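Local coordinates for protein serine acetyltransferase (Bacteroides vulgatus ATCC 8482, PDB 3F1X) that probably transfers an acetyl group from acetyl-CoA to the hydroxyl of L-serine, the first step of cysteine synthesis, as serine acetyltransferases do, at residues S41-V46 with T182-S187; V46-A51 with V76-G81. All coordinates share one frame; numbering follows the deposited sequence.

Contact 1 of 2, residues S41-V46 with T182-S187; sequences SLYKIV and TEMAHS
Met184, present as selenomethionine, is the one residue of 182-187 that reaches helix segment 41-46, and it does so end on, laying its selenium and terminal methyl against the turn formed by Leu42, Tyr43 and Val46. Its chain runs straight out from its own helix and then bends at the last torsion (chi3 75°), which turns CE along the surface it meets. The tight part lies at the backbone of Tyr43, where Met184 CE comes to 3.5 Å from Tyr43 CA. Beside it, Met184 SE lies 3.8 Å from Tyr43 N and 4.1 Å from Leu42 CB. The methyl meets Val46 tip to tip, with Met184 CE 3.9 Å from Val46 CG2. Such a contact illustrates how one long side chain can span the gap between two helix segments whose axes stay 11.1 Å apart and cross almost at a right angle, -85°. The two helices belong to the helical N-terminal part of the chain, and 177-189 directly precedes the parallel strands of the left-handed beta-helix that serine acetyltransferases carry. Buried Leu42 also packs on Ile177 and Phe180, and Val46 on Ile181 and on Asn162 of helix 155-171. On the solvent side the partner is the exposed Tyr43, little of which is buried by the contact. Its CG stands anti to the backbone nitrogen (chi1 170°), which swings the ring out to the side of the methionine's end; the two side chains cross at about a right angle, and Tyr43 CD1 touches Met184 CE obliquely at 3.9 Å. No hydrogen bond links the segments.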
loop_
_atom_site.group_PDB
_atom_site.type_symbol
_atom_site.label_atom_id
_atom_site.label_comp_id
_atom_site.label_asym_id
_atom_site.label_seq_id
_atom_site.Cartn_x
_atom_site.Cartn_y
_atom_site.Cartn_z
ATOM N N SER A 41 -12.239 -8.572 0.094
ATOM C CA SER A 41 -11.968 -9.970 0.417
ATOM C C SER A 41 -12.448 -10.854 -0.726
ATOM O O SER A 41 -11.774 -11.814 -1.096
ATOM C CB SER A 41 -12.685 -10.374 1.698
ATOM O OG SER A 41 -12.204 -9.609 2.788
ATOM N N LEU A 42 -13.610 -10.520 -1.284
ATOM C CA LEU A 42 -14.166 -11.292 -2.389
ATOM C C LEU A 42 -13.251 -11.254 -3.612
ATOM O O LEU A 42 -13.118 -12.246 -4.329
ATOM C CB LEU A 42 -15.576 -10.790 -2.739
ATOM C CG LEU A 42 -16.631 -11.164 -1.676
ATOM C CD1 LEU A 42 -17.990 -10.581 -2.029
ATOM C CD2 LEU A 42 -16.722 -12.683 -1.572
ATOM N N TYR A 43 -12.608 -10.115 -3.849
ATOM C CA TYR A 43 -11.697 -10.020 -4.980
ATOM C C TYR A 43 -10.543 -11.000 -4.751
ATOM O O TYR A 43 -10.173 -11.756 -5.646
ATOM C CB TYR A 43 -11.155 -8.596 -5.108
ATOM C CG TYR A 43 -10.033 -8.472 -6.100
ATOM C CD1 TYR A 43 -10.281 -8.452 -7.467
ATOM C CD2 TYR A 43 -8.710 -8.415 -5.670
ATOM C CE1 TYR A 43 -9.232 -8.379 -8.395
ATOM C CE2 TYR A 43 -7.652 -8.344 -6.583
ATOM C CZ TYR A 43 -7.922 -8.328 -7.942
ATOM O OH TYR A 43 -6.882 -8.272 -8.850
ATOM N N LYS A 44 -9.978 -10.977 -3.547
ATOM C CA LYS A 44 -8.877 -11.872 -3.200
ATOM C C LYS A 44 -9.300 -13.321 -3.342
ATOM O O LYS A 44 -8.536 -14.159 -3.809
ATOM C CB LYS A 44 -8.409 -11.635 -1.760
ATOM C CG LYS A 44 -7.598 -10.371 -1.567
ATOM C CD LYS A 44 -7.331 -10.118 -0.087
ATOM C CE LYS A 44 -6.608 -8.798 0.115
ATOM N NZ LYS A 44 -6.536 -8.414 1.557
ATOM N N ILE A 45 -10.530 -13.611 -2.939
ATOM C CA ILE A 45 -11.051 -14.968 -3.023
ATOM C C ILE A 45 -11.086 -15.481 -4.457
ATOM O O ILE A 45 -10.598 -16.584 -4.737
ATOM C CB ILE A 45 -12.459 -15.053 -2.395
ATOM C CG1 ILE A 45 -12.326 -14.972 -0.871
ATOM C CG2 ILE A 45 -13.164 -16.340 -2.818
ATOM C CD1 ILE A 45 -13.627 -14.839 -0.139
ATOM N N VAL A 46 -11.661 -14.693 -5.365
ATOM C CA VAL A 46 -11.731 -15.100 -6.763
ATOM C C VAL A 46 -10.331 -15.235 -7.373
ATOM O O VAL A 46 -10.087 -16.135 -8.173
ATOM C CB VAL A 46 -12.568 -14.103 -7.606
ATOM C CG1 VAL A 46 -12.551 -14.515 -9.062
ATOM C CG2 VAL A 46 -13.998 -14.078 -7.110
ATOM N N THR A 182 -20.538 -12.578 -9.393
ATOM C CA THR A 182 -20.792 -12.383 -10.821
ATOM C C THR A 182 -20.808 -10.909 -11.202
ATOM O O THR A 182 -20.357 -10.547 -12.288
ATOM C CB THR A 182 -22.119 -13.052 -11.307
ATOM O OG1 THR A 182 -23.232 -12.586 -10.528
ATOM C CG2 THR A 182 -22.007 -14.572 -11.218
ATOM N N GLU A 183 -21.320 -10.054 -10.321
ATOM C CA GLU A 183 -21.339 -8.625 -10.620
ATOM C C GLU A 183 -19.909 -8.108 -10.671
ATOM O O GLU A 183 -19.621 -7.117 -11.342
ATOM C CB GLU A 183 -22.148 -7.857 -9.571
ATOM C CG GLU A 183 -23.643 -8.126 -9.662
ATOM C CD GLU A 183 -24.244 -7.642 -10.974
ATOM O OE1 GLU A 183 -25.407 -7.989 -11.262
ATOM O OE2 GLU A 183 -23.560 -6.906 -11.714
HETATM N N MSE A 184 -19.015 -8.787 -9.955
HETATM C CA MSE A 184 -17.606 -8.411 -9.945
HETATM C C MSE A 184 -17.035 -8.625 -11.346
HETATM O O MSE A 184 -16.289 -7.788 -11.863
HETATM C CB MSE A 184 -16.844 -9.267 -8.930
HETATM C CG MSE A 184 -16.079 -8.470 -7.895
HETATM SE SE MSE A 184 -15.162 -9.633 -6.647
HETATM C CE MSE A 184 -13.718 -10.208 -7.806
ATOM N N ALA A 185 -17.384 -9.758 -11.951
ATOM C CA ALA A 185 -16.936 -10.080 -13.306
ATOM C C ALA A 185 -17.620 -9.107 -14.266
ATOM O O ALA A 185 -17.024 -8.657 -15.236
ATOM C CB ALA A 185 -17.318 -11.516 -13.666
ATOM N N HIS A 186 -18.879 -8.800 -13.974
ATOM C CA HIS A 186 -19.686 -7.887 -14.779
ATOM C C HIS A 186 -18.946 -6.550 -14.913
ATOM O O HIS A 186 -18.807 -5.997 -16.009
ATOM C CB HIS A 186 -21.041 -7.697 -14.085
ATOM C CG HIS A 186 -22.018 -6.860 -14.849
ATOM N ND1 HIS A 186 -21.808 -6.460 -16.153
ATOM C CD2 HIS A 186 -23.232 -6.372 -14.499
ATOM C CE1 HIS A 186 -22.851 -5.765 -16.570
ATOM N NE2 HIS A 186 -23.730 -5.698 -15.584
ATOM N N SER A 187 -18.447 -6.056 -13.786
ATOM C CA SER A 187 -17.718 -4.795 -13.743
ATOM C C SER A 187 -16.386 -4.874 -14.487
ATOM O O SER A 187 -16.063 -3.983 -15.262
ATOM C CB SER A 187 -17.454 -4.390 -12.284
ATOM O OG SER A 187 -16.642 -3.225 -12.218
#

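Contact 2 of 2, residues V46-A51 with V76-G81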
loop_
_atom_site.group_PDB
_atom_site.type_symbol
_atom_site.label_atom_id
_atom_site.label_comp_id
_atom_site.label_asym_id
_atom_site.label_seq_id
_atom_site.Cartn_x
_atom_site.Cartn_y
_atom_site.Cartn_z
ATOM N N VAL A 46 -11.661 -14.693 -5.365
ATOM C CA VAL A 46 -11.731 -15.100 -6.763
ATOM C C VAL A 46 -10.331 -15.235 -7.373
ATOM O O VAL A 46 -10.087 -16.135 -8.173
ATOM C CB VAL A 46 -12.568 -14.103 -7.606
ATOM C CG1 VAL A 46 -12.551 -14.515 -9.062
ATOM C CG2 VAL A 46 -13.998 -14.078 -7.110
ATOM N N GLU A 47 -9.403 -14.353 -7.002
ATOM C CA GLU A 47 -8.050 -14.436 -7.551
ATOM C C GLU A 47 -7.320 -15.707 -7.091
ATOM O O GLU A 47 -6.564 -16.309 -7.853
ATOM C CB GLU A 47 -7.246 -13.188 -7.168
ATOM C CG GLU A 47 -7.739 -11.914 -7.864
ATOM C CD GLU A 47 -7.559 -11.975 -9.371
ATOM O OE1 GLU A 47 -6.396 -12.054 -9.820
ATOM O OE2 GLU A 47 -8.573 -11.946 -10.109
ATOM N N LEU A 48 -7.552 -16.109 -5.843
ATOM C CA LEU A 48 -6.931 -17.316 -5.307
ATOM C C LEU A 48 -7.541 -18.529 -5.994
ATOM O O LEU A 48 -6.849 -19.494 -6.311
ATOM C CB LEU A 48 -7.155 -17.399 -3.794
ATOM C CG LEU A 48 -6.277 -16.479 -2.942
ATOM C CD1 LEU A 48 -6.896 -16.304 -1.556
ATOM C CD2 LEU A 48 -4.876 -17.052 -2.852
ATOM N N ALA A 49 -8.849 -18.476 -6.221
ATOM C CA ALA A 49 -9.530 -19.571 -6.895
ATOM C C ALA A 49 -8.901 -19.775 -8.274
ATOM O O ALA A 49 -8.661 -20.912 -8.688
ATOM C CB ALA A 49 -11.015 -19.266 -7.028
ATOM N N ARG A 50 -8.627 -18.673 -8.976
ATOM C CA ARG A 50 -8.001 -18.717 -10.305
ATOM C C ARG A 50 -6.610 -19.328 -10.252
ATOM O O ARG A 50 -6.224 -20.091 -11.135
ATOM C CB ARG A 50 -7.813 -17.313 -10.897
ATOM C CG ARG A 50 -9.049 -16.465 -11.105
ATOM C CD ARG A 50 -8.659 -15.244 -11.942
ATOM N NE ARG A 50 -9.587 -14.125 -11.801
ATOM C CZ ARG A 50 -10.857 -14.140 -12.190
ATOM N NH1 ARG A 50 -11.609 -13.062 -12.015
ATOM N NH2 ARG A 50 -11.372 -15.225 -12.748
ATOM N N ALA A 51 -5.851 -18.936 -9.232
ATOM C CA ALA A 51 -4.483 -19.397 -9.059
ATOM C C ALA A 51 -4.419 -20.867 -8.701
ATOM O O ALA A 51 -3.407 -21.521 -8.930
ATOM C CB ALA A 51 -3.787 -18.571 -7.985
ATOM N N VAL A 76 -4.800 -22.665 -1.040
ATOM C CA VAL A 76 -6.027 -23.289 -0.566
ATOM C C VAL A 76 -6.328 -22.834 0.868
ATOM O O VAL A 76 -7.479 -22.576 1.215
ATOM C CB VAL A 76 -5.936 -24.833 -0.604
ATOM C CG1 VAL A 76 -7.017 -25.439 0.269
ATOM C CG2 VAL A 76 -6.096 -25.328 -2.051
ATOM N N GLU A 77 -5.290 -22.736 1.696
ATOM C CA GLU A 77 -5.465 -22.306 3.084
ATOM C C GLU A 77 -5.915 -20.846 3.179
ATOM O O GLU A 77 -6.803 -20.511 3.964
ATOM C CB GLU A 77 -4.156 -22.474 3.865
ATOM C CG GLU A 77 -4.187 -21.849 5.266
ATOM C CD GLU A 77 -2.832 -21.890 5.967
ATOM O OE1 GLU A 77 -1.818 -21.536 5.331
ATOM O OE2 GLU A 77 -2.779 -22.262 7.155
ATOM N N THR A 78 -5.298 -19.978 2.386
ATOM C CA THR A 78 -5.663 -18.568 2.412
ATOM C C THR A 78 -7.118 -18.430 1.958
ATOM O O THR A 78 -7.915 -17.706 2.562
ATOM C CB THR A 78 -4.775 -17.734 1.465
ATOM O OG1 THR A 78 -3.391 -18.004 1.731
ATOM C CG2 THR A 78 -5.065 -16.245 1.655
ATOM N N LEU A 79 -7.451 -19.134 0.883
ATOM C CA LEU A 79 -8.800 -19.117 0.340
ATOM C C LEU A 79 -9.805 -19.603 1.384
ATOM O O LEU A 79 -10.878 -19.022 1.552
ATOM C CB LEU A 79 -8.884 -20.008 -0.901
ATOM C CG LEU A 79 -10.291 -20.224 -1.462
ATOM C CD1 LEU A 79 -10.918 -18.887 -1.778
ATOM C CD2 LEU A 79 -10.231 -21.091 -2.717
ATOM N N PHE A 80 -9.460 -20.684 2.070
ATOM C CA PHE A 80 -10.339 -21.234 3.084
ATOM C C PHE A 80 -10.684 -20.227 4.173
ATOM O O PHE A 80 -11.846 -20.100 4.556
ATOM C CB PHE A 80 -9.701 -22.456 3.729
ATOM C CG PHE A 80 -10.518 -23.039 4.836
ATOM C CD1 PHE A 80 -11.804 -23.500 4.594
ATOM C CD2 PHE A 80 -10.008 -23.121 6.128
ATOM C CE1 PHE A 80 -12.582 -24.035 5.624
ATOM C CE2 PHE A 80 -10.777 -23.654 7.167
ATOM C CZ PHE A 80 -12.064 -24.111 6.910
ATOM N N GLY A 81 -9.664 -19.543 4.689
ATOM C CA GLY A 81 -9.885 -18.554 5.732
ATOM C C GLY A 81 -10.772 -17.426 5.238
ATOM O O GLY A 81 -11.761 -17.079 5.879
#
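With chi1 at -76° and chi2 at 161°, Leu48 extends from helix 39-53 toward Thr78 and Leu79, placing its CD1 methyl over the backbone between them. On the other helix, Thr78 keeps OG1 beside the backbone nitrogen (chi1 -51°), which leaves CG2 anti to that nitrogen and facing the leucine, while OG1 bonds to the carbonyl oxygen of Val74, one turn earlier. Leu48 CD1 then lies 3.7 Å from Thr78 CG2, the two side chains crossing at about a right angle, and 3.8 Å from Leu79 N. The packing is close and by van der Waals contact, without a hydrogen bond between the segments: the CA atoms of Leu48 and Leu79 are 6.2 Å apart, and Leu48 CD1 also meets Leu79 CB at 4.3 Å. Elsewhere on the first segment, Arg50 NE forms a salt bridge with Glu47 OE2 at 2.9 Å, its partner near the guanidinium plane, while Val46 CG1 lies above one face of that group, toward its rim. Leu79 reaches on to Ile45 and Ile52 of helix 39-53, and Ala49 and Arg50 turn to helix 155-171. On the far side of helix 68-93, Phe80 packs on helix 109-120 and meets Tyr6 of the third subunit.

After helix 7-17 the chain forms helix 39-53, which serves both contacts; Val46 lies in both segments but touches its partner segment only in contact 1. The chain then enters helix 68-93, and contact 2 closes a short loop, with 24 residues between its segments. It continues through further helices, including 109-120 and 155-171, before helix 177-189 returns to residues 41-46 and contact 1 closes a long loop of 135 residues that encloses the shorter one. The contacts lie about 12 Å apart, centre to centre, and touch where Ile45 CG2 meets Leu79 CD1 at 3.6 Å. Helix 39-53 thus joins helix 68-93 to the helix leading into the C-terminal parallel strands.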